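Local coordinates for HIT domain-containing protein (Leishmania major, PDB 3KSV) that has a HIT (histidine triad) fold with a bound zinc ion and, judging from its family, probably acts on nucleotide substrates through a covalent histidine intermediate, at the interface of chains A and B. Numbering follows the deposited sequence. Chains: chain A/B, Uncharacterized protein.

Contact 1: the interface of chains A and B. Residues chain A 127-128, 130, 135, 138; chain B 39, 42, 44-46.
The loop of chain A between strand 122-124 and helix 132-147, followed by the first turns of that helix, lies along the chain B loop between strands 34-38 and 48-52, where A:Val128 and A:Val130 meet B:Pro42 and A:Asp138 meets B:Arg45. In this HIT-family pair the C-terminal segment of one copy therefore crosses onto its neighbour. At one end, the A:Val128 N-H donates to the B:Pro42 carbonyl, with N and O 2.8 Å apart. The C=O...N angle of 168° puts the donor nearly along the C=O axis. A:Val128 reciprocates without a hydrogen bond: its carbonyl O rests against the pyrrolidine ring of B:Pro42, 3.5 Å from CG. Its CG2 branch, set between the backbone N and the carbonyl carbon, comes alongside the B:Ser44 backbone and is 4.1 Å from B:Ser44 CA.

A:Val130 continues the apolar stretch with both methyls. Its CG2 touches B:Pro42 CG at 3.6 Å, the two side chains meeting at a slant. CG1, anti to the backbone N, points the other way along the loop and reaches B:Arg45 CD at 4.1 Å, crossing that side chain at about a right angle. A:Leu135, on the helix, adds a peripheral touch of CD2 near the B:Asp39 carbonyl.

The charged end is a side-on, two-nitrogen salt bridge. B:Arg45 NE gives its N-H to the syn lone pair of A:Asp138 OD2 at 2.7 Å, within the guanidinium plane and nearly straight. B:Arg45 NH2 meets A:Asp138 OD1 at 2.8 Å, also from the syn side but tilted from both planes and more bent. With the two planes only 25° apart, the paired bonds should restrict rotation of both groups. The Arg chain leaves its backbone extended and then bends at chi2 (69°), which carries NE to the carboxylate edge.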
loop_
_atom_site.group_PDB
_atom_site.type_symbol
_atom_site.label_atom_id
_atom_site.label_comp_id
_atom_site.label_asym_id
_atom_site.label_seq_id
_atom_site.Cartn_x
_atom_site.Cartn_y
_atom_site.Cartn_z
ATOM N N THR A 127 -13.217 -1.383 14.477
ATOM C CA THR A 127 -13.877 -2.340 13.588
ATOM C C THR A 127 -15.405 -2.311 13.729
ATOM O O THR A 127 -15.952 -1.824 14.729
ATOM C CB THR A 127 -13.351 -3.790 13.775
ATOM O OG1 THR A 127 -13.749 -4.297 15.047
ATOM C CG2 THR A 127 -11.832 -3.851 13.661
ATOM N N VAL A 128 -16.073 -2.829 12.701
ATOM C CA VAL A 128 -17.527 -2.952 12.663
ATOM C C VAL A 128 -17.912 -4.421 12.469
ATOM O O VAL A 128 -17.108 -5.229 12.013
ATOM C CB VAL A 128 -18.124 -2.085 11.536
ATOM C CG1 VAL A 128 -17.787 -0.620 11.773
ATOM C CG2 VAL A 128 -17.604 -2.517 10.186
ATOM N N VAL A 130 -19.645 -7.370 10.544
ATOM C CA VAL A 130 -20.262 -7.790 9.287
ATOM C C VAL A 130 -20.736 -9.258 9.427
ATOM O O VAL A 130 -20.084 -10.087 10.082
ATOM C CB VAL A 130 -19.335 -7.573 8.036
ATOM C CG1 VAL A 130 -19.998 -8.093 6.775
ATOM C CG2 VAL A 130 -19.005 -6.085 7.841
ATOM N N LEU A 135 -20.488 -11.135 3.992
ATOM C CA LEU A 135 -19.142 -11.502 3.595
ATOM C C LEU A 135 -19.161 -12.356 2.342
ATOM O O LEU A 135 -18.264 -12.235 1.509
ATOM C CB LEU A 135 -18.439 -12.291 4.710
ATOM C CG LEU A 135 -17.891 -11.487 5.881
ATOM C CD1 LEU A 135 -17.321 -12.455 6.934
ATOM C CD2 LEU A 135 -16.832 -10.490 5.408
ATOM N N ASP A 138 -20.071 -10.072 -0.710
ATOM C CA ASP A 138 -18.906 -9.285 -1.111
ATOM C C ASP A 138 -17.838 -10.171 -1.750
ATOM O O ASP A 138 -17.213 -9.761 -2.712
ATOM C CB ASP A 138 -18.298 -8.519 0.075
ATOM C CG ASP A 138 -19.278 -7.540 0.721
ATOM O OD1 ASP A 138 -20.336 -7.221 0.115
ATOM O OD2 ASP A 138 -18.989 -7.094 1.856
ATOM N N ASP B 39 -11.740 -9.349 5.142
ATOM C CA ASP B 39 -11.319 -9.168 6.524
ATOM C C ASP B 39 -12.556 -9.434 7.385
ATOM O O ASP B 39 -13.593 -8.795 7.213
ATOM C CB ASP B 39 -10.757 -7.759 6.757
ATOM C CG ASP B 39 -9.911 -7.652 8.028
ATOM O OD1 ASP B 39 -10.269 -8.243 9.039
ATOM O OD2 ASP B 39 -8.884 -6.934 8.047
ATOM N N PRO B 42 -13.519 -6.083 9.882
ATOM C CA PRO B 42 -13.406 -4.944 8.974
ATOM C C PRO B 42 -13.587 -3.596 9.655
ATOM O O PRO B 42 -14.287 -3.521 10.657
ATOM C CB PRO B 42 -14.576 -5.169 8.019
ATOM C CG PRO B 42 -15.604 -5.814 8.852
ATOM C CD PRO B 42 -14.841 -6.732 9.759
ATOM N N SER B 44 -14.831 -1.220 7.682
ATOM C CA SER B 44 -15.953 -0.808 6.854
ATOM C C SER B 44 -16.396 -2.024 6.052
ATOM O O SER B 44 -15.653 -3.001 5.915
ATOM C CB SER B 44 -15.525 0.313 5.915
ATOM O OG SER B 44 -14.455 -0.126 5.100
ATOM N N ARG B 45 -17.616 -1.970 5.543
ATOM C CA ARG B 45 -18.172 -3.032 4.716
ATOM C C ARG B 45 -17.369 -3.176 3.407
ATOM O O ARG B 45 -17.147 -2.190 2.708
ATOM C CB ARG B 45 -19.654 -2.701 4.446
ATOM C CG ARG B 45 -20.394 -3.635 3.512
ATOM C CD ARG B 45 -20.629 -5.005 4.093
ATOM N NE ARG B 45 -21.129 -5.889 3.040
ATOM C CZ ARG B 45 -22.405 -6.008 2.650
ATOM N NH1 ARG B 45 -23.398 -5.334 3.244
ATOM N NH2 ARG B 45 -22.692 -6.853 1.660
ATOM N N GLY B 46 -16.914 -4.398 3.102
ATOM C CA GLY B 46 -16.122 -4.687 1.883
ATOM C C GLY B 46 -14.600 -4.613 2.035
ATOM O O GLY B 46 -13.869 -4.733 1.056
#

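Contact 2: the interface of chains A and B. Residues chain A 28, 38-39, 45-46, 48; chain B 134-135, 138-139, 142.
Helix 132-147 of chain B presents B:Glu134, B:Leu135, B:Asp138, B:Ala139 and B:Tyr142, spaced along one face, to the ends of strands 34-38 and 48-52 of chain A and the loop at A:Arg45 and A:Gly46. In this HIT-fold pair A:Met38 has the largest surface hidden in the patch, while B:Tyr142 supplies the bond to A:Gly46. A:Gly46, with a positive phi of 92°, offers its carbonyl to B:Tyr142, whose hydroxyl OH donates to A:Gly46 O at 2.6 Å. The C=O...O angle of 113° places the donor in the carbonyl plane, on a lone pair, while the acceptor lies at the edge of the phenol ring. Two sulfurs flank the CD2-CE2 side of that ring from opposite sides of its plane: A:Met48 SD is 3.6 Å from B:Tyr142 CD2, and A:Met38 SD is 3.7 Å from the same carbon.

A:Met38 folds back at chi2 and chi3 (both -58°), which brings its terminal CE to B:Asp138 CB at 3.6 Å. Its CB meets the CD2 branch of B:Leu135 at 3.8 Å. A:Val28 splits its methyls, CG1 against B:Tyr142 CB and CG2 against B:Ala139.

The guanidinium of A:Arg45, held at one edge by B:Asp138, is also covered on one face: B:Glu134 CB sits 3.6 Å above its centre. A:Arg45 NH1 and B:Glu134 OE2 are 3.9 Å apart, a long salt bridge beside the stacked planes.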
loop_
_atom_site.group_PDB
_atom_site.type_symbol
_atom_site.label_atom_id
_atom_site.label_comp_id
_atom_site.label_asym_id
_atom_site.label_seq_id
_atom_site.Cartn_x
_atom_site.Cartn_y
_atom_site.Cartn_z
ATOM N N VAL A 28 14.921 9.360 -6.259
ATOM C CA VAL A 28 15.476 8.262 -5.422
ATOM C C VAL A 28 15.625 6.941 -6.220
ATOM O O VAL A 28 16.511 6.113 -5.955
ATOM C CB VAL A 28 14.609 8.070 -4.132
ATOM C CG1 VAL A 28 14.874 6.739 -3.449
ATOM C CG2 VAL A 28 14.845 9.238 -3.170
ATOM N N MET A 38 11.581 11.728 -2.313
ATOM C CA MET A 38 11.285 12.087 -0.930
ATOM C C MET A 38 10.014 12.940 -0.838
ATOM O O MET A 38 9.668 13.673 -1.769
ATOM C CB MET A 38 12.468 12.823 -0.301
ATOM C CG MET A 38 13.835 12.089 -0.391
ATOM S SD MET A 38 13.866 10.451 0.370
ATOM C CE MET A 38 13.385 10.891 2.043
ATOM N N ASP A 39 9.310 12.842 0.286
ATOM C CA ASP A 39 8.162 13.705 0.528
ATOM C C ASP A 39 8.710 14.963 1.207
ATOM O O ASP A 39 9.357 14.884 2.250
ATOM C CB ASP A 39 7.107 13.004 1.395
ATOM C CG ASP A 39 5.729 13.663 1.315
ATOM O OD1 ASP A 39 5.648 14.885 1.283
ATOM O OD2 ASP A 39 4.690 12.963 1.321
ATOM N N ARG A 45 10.871 11.664 9.523
ATOM C CA ARG A 45 12.127 11.720 8.787
ATOM C C ARG A 45 12.300 10.461 7.915
ATOM O O ARG A 45 12.170 9.345 8.410
ATOM C CB ARG A 45 13.273 11.873 9.808
ATOM C CG ARG A 45 14.681 11.848 9.252
ATOM C CD ARG A 45 15.024 13.062 8.428
ATOM N NE ARG A 45 16.299 12.831 7.750
ATOM C CZ ARG A 45 17.517 13.033 8.269
ATOM N NH1 ARG A 45 17.693 13.533 9.499
ATOM N NH2 ARG A 45 18.583 12.758 7.518
ATOM N N GLY A 46 12.564 10.651 6.615
ATOM C CA GLY A 46 12.747 9.537 5.655
ATOM C C GLY A 46 11.493 9.079 4.906
ATOM O O GLY A 46 11.529 8.097 4.171
ATOM N N MET A 48 8.934 8.769 2.161
ATOM C CA MET A 48 9.111 8.804 0.732
ATOM C C MET A 48 7.858 8.388 0.024
ATOM O O MET A 48 6.904 7.925 0.647
ATOM C CB MET A 48 10.310 7.936 0.306
ATOM C CG MET A 48 10.203 6.432 0.533
ATOM S SD MET A 48 11.611 5.600 -0.233
ATOM C CE MET A 48 11.238 5.994 -1.964
ATOM N N GLU B 134 19.102 17.309 4.943
ATOM C CA GLU B 134 18.600 16.008 5.404
ATOM C C GLU B 134 17.908 15.219 4.292
ATOM O O GLU B 134 18.043 14.000 4.208
ATOM C CB GLU B 134 17.652 16.207 6.589
ATOM C CG GLU B 134 18.356 16.747 7.828
ATOM C CD GLU B 134 17.404 17.164 8.937
ATOM O OE1 GLU B 134 16.185 17.353 8.690
ATOM O OE2 GLU B 134 17.902 17.338 10.073
ATOM N N LEU B 135 17.161 15.917 3.440
ATOM C CA LEU B 135 16.501 15.298 2.306
ATOM C C LEU B 135 17.514 14.723 1.336
ATOM O O LEU B 135 17.259 13.680 0.736
ATOM C CB LEU B 135 15.635 16.321 1.554
ATOM C CG LEU B 135 14.287 16.667 2.170
ATOM C CD1 LEU B 135 13.620 17.775 1.334
ATOM C CD2 LEU B 135 13.397 15.427 2.265
ATOM N N ASP B 138 19.076 11.502 2.932
ATOM C CA ASP B 138 18.142 10.384 2.818
ATOM C C ASP B 138 18.009 9.925 1.367
ATOM O O ASP B 138 17.926 8.735 1.118
ATOM C CB ASP B 138 16.754 10.739 3.375
ATOM C CG ASP B 138 16.783 11.127 4.853
ATOM O OD1 ASP B 138 17.800 10.866 5.549
ATOM O OD2 ASP B 138 15.777 11.711 5.319
ATOM N N ALA B 139 17.990 10.856 0.410
ATOM C CA ALA B 139 17.798 10.487 -1.000
ATOM C C ALA B 139 18.976 9.676 -1.499
ATOM O O ALA B 139 18.800 8.720 -2.246
ATOM C CB ALA B 139 17.603 11.726 -1.866
ATOM N N TYR B 142 18.931 6.072 0.366
ATOM C CA TYR B 142 17.868 5.285 -0.249
ATOM C C TYR B 142 18.182 4.852 -1.693
ATOM O O TYR B 142 17.964 3.694 -2.056
ATOM C CB TYR B 142 16.572 6.091 -0.252
ATOM C CG TYR B 142 15.833 6.209 1.067
ATOM C CD1 TYR B 142 16.310 5.634 2.250
ATOM C CD2 TYR B 142 14.640 6.908 1.116
ATOM C CE1 TYR B 142 15.599 5.757 3.431
ATOM C CE2 TYR B 142 13.923 7.031 2.284
ATOM C CZ TYR B 142 14.404 6.465 3.432
ATOM O OH TYR B 142 13.666 6.627 4.562
#

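Contact 1 and contact 2 lie about 35 Å apart and overlap in part once the two-fold is applied. Both use helix 132-147 of one copy and the loop after strand 34-38 of the other, so Arg45, Asp138, Gly46, Leu135 and Asp39 recur in the same roles with the chains exchanged. To the shared first helical turns, contact 1 adds the preceding segment 127-130 and contact 2 the later residues 139 and 142. Such reciprocal crossing of C-terminal segments suggests a real dimer, although the structure alone does not prove it. The predicted nucleophile A:His108 is about 14 Å from the centre of contact 2 and 23 Å from that of contact 1.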